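Local coordinates for guanine nucleotide exchange factor SRM1 (Saccharomyces cerevisiae, PDB 3OF7), which promotes the exchange of GDP for GTP on the GTPases GSP1 and GSP2, binds chromatin, and controls RNA metabolism and nuclear transport, at residues His268-Thr273 with Leu278-Leu283; Ile206-Pro211 with Leu217-Glu222. All blocks are in the same frame, centred on the assembly; numbering follows the deposited sequence.

Contact 1. Residues His268-Thr273 with Leu278-Leu283; sequences HCFALT and LVSWGL
The indole of Trp281 folds back beneath the neighbouring strand, and Cys269 sits on its face. Cys269 CB lies 3.5 Å from the centroid of the six-membered ring, a CH-pi contact 20° off the ring normal. Cys269 SG meets the five-membered ring obliquely, 4.3 Å from its centroid, a sulfur-aromatic contact. Trp281 carries CG between its backbone N and carbonyl carbon (chi1 66°), and this turn brings the ring under the opposite strand. Ala271 CB comes up at the ring edge, in plane, 3.9 Å from Trp281 CZ3. Trp281 NE1 bonds to the carbonyl O of Gln235, which helps fix the ring's rotation. An alanine in place of this tryptophan would probably leave Cys269 CB without its aromatic floor and the Gln235 carbonyl without this donor. Cys269 and Trp281 form one antiparallel hydrogen-bonded pair, Ala271 and Val279 the next. In the second, Val279 N reaches Ala271 O at 2.9 Å with a nearly straight N-H...O angle of 173°. Phe270, Leu272, Leu278 and Ser280 point to the other face. There Phe270 CE1 comes obliquely to Ser280 CB at 3.7 Å, and Leu278 CD1 lies 3.4 Å from Ala271 O. Ser280 OG bonds to Cys289 O, so its polar end is satisfied. Strands 315-320 and 324-329 pack against this face. At Gly282 the chain turns a corner opposite His268; a CB there would clash with His268 CA and jam against the preceding carbonyl O. The two strands form an antiparallel hairpin inside one four-stranded sheet, a blade of the RCC1-like beta-propeller.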
loop_
_atom_site.group_PDB
_atom_site.type_symbol
_atom_site.label_atom_id
_atom_site.label_comp_id
_atom_site.label_asym_id
_atom_site.label_seq_id
_atom_site.Cartn_x
_atom_site.Cartn_y
_atom_site.Cartn_z
ATOM N N HIS A 268 -9.688 -5.496 -4.188
ATOM C CA HIS A 268 -10.605 -4.449 -4.638
ATOM C C HIS A 268 -9.809 -3.200 -4.971
ATOM O O HIS A 268 -8.661 -3.052 -4.525
ATOM C CB HIS A 268 -11.696 -4.158 -3.601
ATOM C CG HIS A 268 -11.178 -3.640 -2.294
ATOM N ND1 HIS A 268 -11.464 -2.371 -1.831
ATOM C CD2 HIS A 268 -10.410 -4.222 -1.345
ATOM C CE1 HIS A 268 -10.887 -2.194 -0.654
ATOM N NE2 HIS A 268 -10.243 -3.302 -0.337
ATOM N N CYS A 269 -10.414 -2.301 -5.742
ATOM C CA CYS A 269 -9.664 -1.225 -6.375
ATOM C C CYS A 269 -10.445 0.075 -6.397
ATOM O O CYS A 269 -11.670 0.075 -6.287
ATOM C CB CYS A 269 -9.316 -1.619 -7.812
ATOM S SG CYS A 269 -8.538 -3.233 -7.982
ATOM N N PHE A 270 -9.718 1.175 -6.554
ATOM C CA PHE A 270 -10.302 2.507 -6.609
ATOM C C PHE A 270 -9.738 3.301 -7.768
ATOM O O PHE A 270 -8.554 3.180 -8.110
ATOM C CB PHE A 270 -10.034 3.266 -5.313
ATOM C CG PHE A 270 -10.750 2.705 -4.139
ATOM C CD1 PHE A 270 -12.035 3.126 -3.837
ATOM C CD2 PHE A 270 -10.148 1.731 -3.346
ATOM C CE1 PHE A 270 -12.717 2.596 -2.760
ATOM C CE2 PHE A 270 -10.822 1.199 -2.261
ATOM C CZ PHE A 270 -12.102 1.626 -1.968
ATOM N N ALA A 271 -10.599 4.120 -8.368
ATOM C CA ALA A 271 -10.170 5.078 -9.378
ATOM C C ALA A 271 -10.902 6.399 -9.159
ATOM O O ALA A 271 -12.106 6.421 -8.896
ATOM C CB ALA A 271 -10.418 4.541 -10.774
ATOM N N LEU A 272 -10.157 7.495 -9.237
ATOM C CA LEU A 272 -10.728 8.830 -9.113
ATOM C C LEU A 272 -10.629 9.496 -10.478
ATOM O O LEU A 272 -9.550 9.538 -11.070
ATOM C CB LEU A 272 -9.968 9.642 -8.055
ATOM C CG LEU A 272 -10.334 11.110 -7.802
ATOM C CD1 LEU A 272 -11.733 11.260 -7.218
ATOM C CD2 LEU A 272 -9.298 11.734 -6.861
ATOM N N THR A 273 -11.757 9.993 -10.982
ATOM C CA THR A 273 -11.794 10.566 -12.330
ATOM C C THR A 273 -11.403 12.037 -12.313
ATOM O O THR A 273 -11.347 12.660 -11.251
ATOM C CB THR A 273 -13.187 10.429 -12.996
ATOM O OG1 THR A 273 -14.179 11.065 -12.177
ATOM C CG2 THR A 273 -13.544 8.966 -13.205
ATOM N N LEU A 278 -15.334 9.184 -7.568
ATOM C CA LEU A 278 -14.584 8.022 -7.101
ATOM C C LEU A 278 -15.386 6.749 -7.366
ATOM O O LEU A 278 -16.544 6.640 -6.946
ATOM C CB LEU A 278 -14.272 8.159 -5.606
ATOM C CG LEU A 278 -13.470 7.051 -4.908
ATOM C CD1 LEU A 278 -12.103 6.889 -5.555
ATOM C CD2 LEU A 278 -13.334 7.339 -3.404
ATOM N N VAL A 279 -14.766 5.801 -8.066
ATOM C CA VAL A 279 -15.382 4.495 -8.330
ATOM C C VAL A 279 -14.555 3.359 -7.716
ATOM O O VAL A 279 -13.341 3.492 -7.533
ATOM C CB VAL A 279 -15.583 4.228 -9.860
ATOM C CG1 VAL A 279 -16.606 5.212 -10.456
ATOM C CG2 VAL A 279 -14.266 4.295 -10.613
ATOM N N SER A 280 -15.217 2.244 -7.413
ATOM C CA SER A 280 -14.531 1.046 -6.940
ATOM C C SER A 280 -15.064 -0.208 -7.620
ATOM O O SER A 280 -16.179 -0.208 -8.162
ATOM C CB SER A 280 -14.664 0.912 -5.423
ATOM O OG SER A 280 -16.024 0.937 -5.040
ATOM N N TRP A 281 -14.257 -1.265 -7.605
ATOM C CA TRP A 281 -14.668 -2.575 -8.112
ATOM C C TRP A 281 -13.882 -3.686 -7.424
ATOM O O TRP A 281 -12.864 -3.431 -6.777
ATOM C CB TRP A 281 -14.492 -2.665 -9.635
ATOM C CG TRP A 281 -13.063 -2.615 -10.103
ATOM C CD1 TRP A 281 -12.286 -3.682 -10.461
ATOM C CD2 TRP A 281 -12.244 -1.449 -10.272
ATOM N NE1 TRP A 281 -11.043 -3.257 -10.843
ATOM C CE2 TRP A 281 -10.982 -1.893 -10.735
ATOM C CE3 TRP A 281 -12.451 -0.076 -10.080
ATOM C CZ2 TRP A 281 -9.925 -1.012 -11.009
ATOM C CZ3 TRP A 281 -11.390 0.806 -10.345
ATOM C CH2 TRP A 281 -10.149 0.330 -10.811
ATOM N N GLY A 282 -14.355 -4.920 -7.586
ATOM C CA GLY A 282 -13.670 -6.086 -7.041
ATOM C C GLY A 282 -14.358 -6.624 -5.802
ATOM O O GLY A 282 -15.584 -6.513 -5.654
ATOM N N LEU A 283 -13.569 -7.203 -4.907
ATOM C CA LEU A 283 -14.113 -7.929 -3.765
ATOM C C LEU A 283 -14.856 -6.996 -2.812
ATOM O O LEU A 283 -14.345 -5.930 -2.462
ATOM C CB LEU A 283 -12.987 -8.667 -3.031
ATOM C CG LEU A 283 -13.392 -9.519 -1.822
ATOM C CD1 LEU A 283 -14.235 -10.745 -2.250
ATOM C CD2 LEU A 283 -12.162 -9.923 -1.021
#

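Contact 2. Residues Ile206-Pro211 with Leu217-Glu222; sequences IVQLAP and LFLDEE
The Phe218 ring takes Ile206 CG2 at its edge, near the ring plane, 4.1 Å from Phe218 CD1. Leu209 CD2 approaches the same ring obliquely and is closer, 3.4 Å from Phe218 CD1. Phe218 holds CG anti to its carbonyl carbon (chi1 -55°), which turns CD1 toward both aliphatic branches. The ring also meets Phe201, with the planes inclined at about 60°, and Cys161 of strand 159-164 touches this side of the sheet.

The other flat group, the Gln208 amide, has OE1 3.7 Å from Leu219 CD2. It is gripped from outside: OE1 accepts from Ile262 N and NE2 bonds to Tyr23 OH. These bonds satisfy both ends of a buried amide and hold it in place.

The backbone carries a classic beta bulge, with Val207 and Gln208 both facing Leu219. Val207 N bonds to Leu219 O at 2.8 Å, almost straight at 177° and in the carbonyl plane. Gln208 N also points to Leu219 O, but weakly, at 3.5 Å. The bulge interrupts the first strand of an antiparallel hairpin at one side of a propeller blade. Beyond it the register is regular, and Ala210 and Leu217 form a hydrogen-bonded pair.

At the end of the hairpin away from its turn, the Val207 and Glu221 side chains cross at about a right angle, with Val207 CG1 3.8 Å from Glu221 CG. Those of Ile206 and Asp220 do likewise, meeting through Ile206 CD1 and Asp220 CB. The Asp220 carboxylate is held by Ser202 OG and Met224 N, and Glu221 OE2 accepts from Asn205 N.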
loop_
_atom_site.group_PDB
_atom_site.type_symbol
_atom_site.label_atom_id
_atom_site.label_comp_id
_atom_site.label_asym_id
_atom_site.label_seq_id
_atom_site.Cartn_x
_atom_site.Cartn_y
_atom_site.Cartn_z
ATOM N N ILE A 206 3.245 5.458 -18.713
ATOM C CA ILE A 206 2.647 5.093 -17.431
ATOM C C ILE A 206 3.071 6.135 -16.392
ATOM O O ILE A 206 4.240 6.524 -16.344
ATOM C CB ILE A 206 3.073 3.672 -17.002
ATOM C CG1 ILE A 206 2.686 2.650 -18.085
ATOM C CG2 ILE A 206 2.468 3.313 -15.621
ATOM C CD1 ILE A 206 1.204 2.743 -18.542
ATOM N N VAL A 207 2.115 6.592 -15.588
ATOM C CA VAL A 207 2.351 7.674 -14.623
ATOM C C VAL A 207 2.189 7.253 -13.152
ATOM O O VAL A 207 2.728 7.906 -12.251
ATOM C CB VAL A 207 1.454 8.906 -14.916
ATOM C CG1 VAL A 207 1.710 9.435 -16.334
ATOM C CG2 VAL A 207 -0.040 8.584 -14.707
ATOM N N GLN A 208 1.455 6.165 -12.912
ATOM C CA GLN A 208 1.175 5.721 -11.543
ATOM C C GLN A 208 0.901 4.224 -11.444
ATOM O O GLN A 208 0.315 3.627 -12.355
ATOM C CB GLN A 208 -0.004 6.489 -10.950
ATOM C CG GLN A 208 -0.085 6.392 -9.424
ATOM C CD GLN A 208 -1.420 6.804 -8.856
ATOM O OE1 GLN A 208 -2.383 7.061 -9.586
ATOM N NE2 GLN A 208 -1.492 6.866 -7.534
ATOM N N LEU A 209 1.316 3.643 -10.320
ATOM C CA LEU A 209 1.073 2.228 -10.024
ATOM C C LEU A 209 0.134 2.088 -8.832
ATOM O O LEU A 209 0.094 2.972 -7.970
ATOM C CB LEU A 209 2.393 1.515 -9.717
ATOM C CG LEU A 209 3.603 1.772 -10.619
ATOM C CD1 LEU A 209 4.850 1.100 -10.057
ATOM C CD2 LEU A 209 3.352 1.277 -12.045
ATOM N N ALA A 210 -0.619 0.990 -8.784
ATOM C CA ALA A 210 -1.385 0.639 -7.572
ATOM C C ALA A 210 -1.379 -0.882 -7.363
ATOM O O ALA A 210 -2.101 -1.603 -8.063
ATOM C CB ALA A 210 -2.820 1.173 -7.651
ATOM N N PRO A 211 -0.549 -1.374 -6.416
ATOM C CA PRO A 211 -0.452 -2.811 -6.167
ATOM C C PRO A 211 -1.569 -3.366 -5.291
ATOM O O PRO A 211 -2.000 -2.723 -4.331
ATOM C CB PRO A 211 0.885 -2.956 -5.439
ATOM C CG PRO A 211 1.086 -1.638 -4.746
ATOM C CD PRO A 211 0.445 -0.604 -5.638
ATOM N N LEU A 217 -2.431 -2.475 -10.766
ATOM C CA LEU A 217 -3.063 -1.523 -11.677
ATOM C C LEU A 217 -2.023 -0.512 -12.155
ATOM O O LEU A 217 -1.080 -0.206 -11.431
ATOM C CB LEU A 217 -4.198 -0.786 -10.976
ATOM C CG LEU A 217 -5.328 -1.582 -10.309
ATOM C CD1 LEU A 217 -6.309 -0.625 -9.725
ATOM C CD2 LEU A 217 -6.020 -2.486 -11.326
ATOM N N PHE A 218 -2.200 -0.024 -13.384
ATOM C CA PHE A 218 -1.353 1.023 -13.971
ATOM C C PHE A 218 -2.264 2.127 -14.500
ATOM O O PHE A 218 -3.376 1.854 -14.980
ATOM C CB PHE A 218 -0.510 0.504 -15.154
ATOM C CG PHE A 218 0.357 -0.695 -14.848
ATOM C CD1 PHE A 218 1.683 -0.532 -14.458
ATOM C CD2 PHE A 218 -0.141 -1.990 -14.988
ATOM C CE1 PHE A 218 2.503 -1.635 -14.194
ATOM C CE2 PHE A 218 0.665 -3.105 -14.715
ATOM C CZ PHE A 218 1.990 -2.927 -14.316
ATOM N N LEU A 219 -1.788 3.369 -14.415
ATOM C CA LEU A 219 -2.490 4.527 -14.975
ATOM C C LEU A 219 -1.574 5.207 -15.986
ATOM O O LEU A 219 -0.374 5.362 -15.732
ATOM C CB LEU A 219 -2.861 5.522 -13.870
ATOM C CG LEU A 219 -3.626 6.801 -14.240
ATOM C CD1 LEU A 219 -4.996 6.496 -14.873
ATOM C CD2 LEU A 219 -3.809 7.662 -12.982
ATOM N N ASP A 220 -2.122 5.596 -17.135
ATOM C CA ASP A 220 -1.295 6.287 -18.134
ATOM C C ASP A 220 -1.643 7.767 -18.272
ATOM O O ASP A 220 -2.584 8.256 -17.642
ATOM C CB ASP A 220 -1.262 5.540 -19.479
ATOM C CG ASP A 220 -2.531 5.698 -20.292
ATOM O OD1 ASP A 220 -3.381 6.548 -19.957
ATOM O OD2 ASP A 220 -2.672 4.950 -21.287
ATOM N N GLU A 221 -0.874 8.470 -19.105
ATOM C CA GLU A 221 -1.020 9.919 -19.292
ATOM C C GLU A 221 -2.423 10.376 -19.678
ATOM O O GLU A 221 -2.842 11.455 -19.268
ATOM C CB GLU A 221 -0.043 10.426 -20.350
ATOM C CG GLU A 221 1.410 10.282 -20.002
ATOM C CD GLU A 221 2.299 10.776 -21.126
ATOM O OE1 GLU A 221 2.751 11.940 -21.051
ATOM O OE2 GLU A 221 2.523 10.012 -22.087
ATOM N N GLU A 222 -3.140 9.572 -20.468
ATOM C CA GLU A 222 -4.492 9.956 -20.910
ATOM C C GLU A 222 -5.592 9.547 -19.926
ATOM O O GLU A 222 -6.764 9.896 -20.105
ATOM C CB GLU A 222 -4.795 9.451 -22.338
ATOM C CG GLU A 222 -5.069 7.944 -22.468
ATOM C CD GLU A 222 -5.766 7.572 -23.781
ATOM O OE1 GLU A 222 -6.396 8.451 -24.403
ATOM O OE2 GLU A 222 -5.677 6.395 -24.193
#

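Contact 2 comes first along the chain and closes before contact 1 opens. Their centres are about 14 Å apart, and each lies about 14 to 15 Å from the centre of the chain. Each belongs to its own four-stranded antiparallel sheet. Contact 2 joins the first two strands of one sheet, 206-211 and 215-220. Contact 1 joins the middle two of the following sheet, 268-273 and 278-281. The sheets pack face to face as successive propeller blades. Leu217 bridges them directly: its CD1 lies 3.7 Å from Cys269 CB. Strand 259-264, at the edge of the second sheet, also packs on contact 2. The two hairpins thus meet in the apolar layer between neighbouring blades.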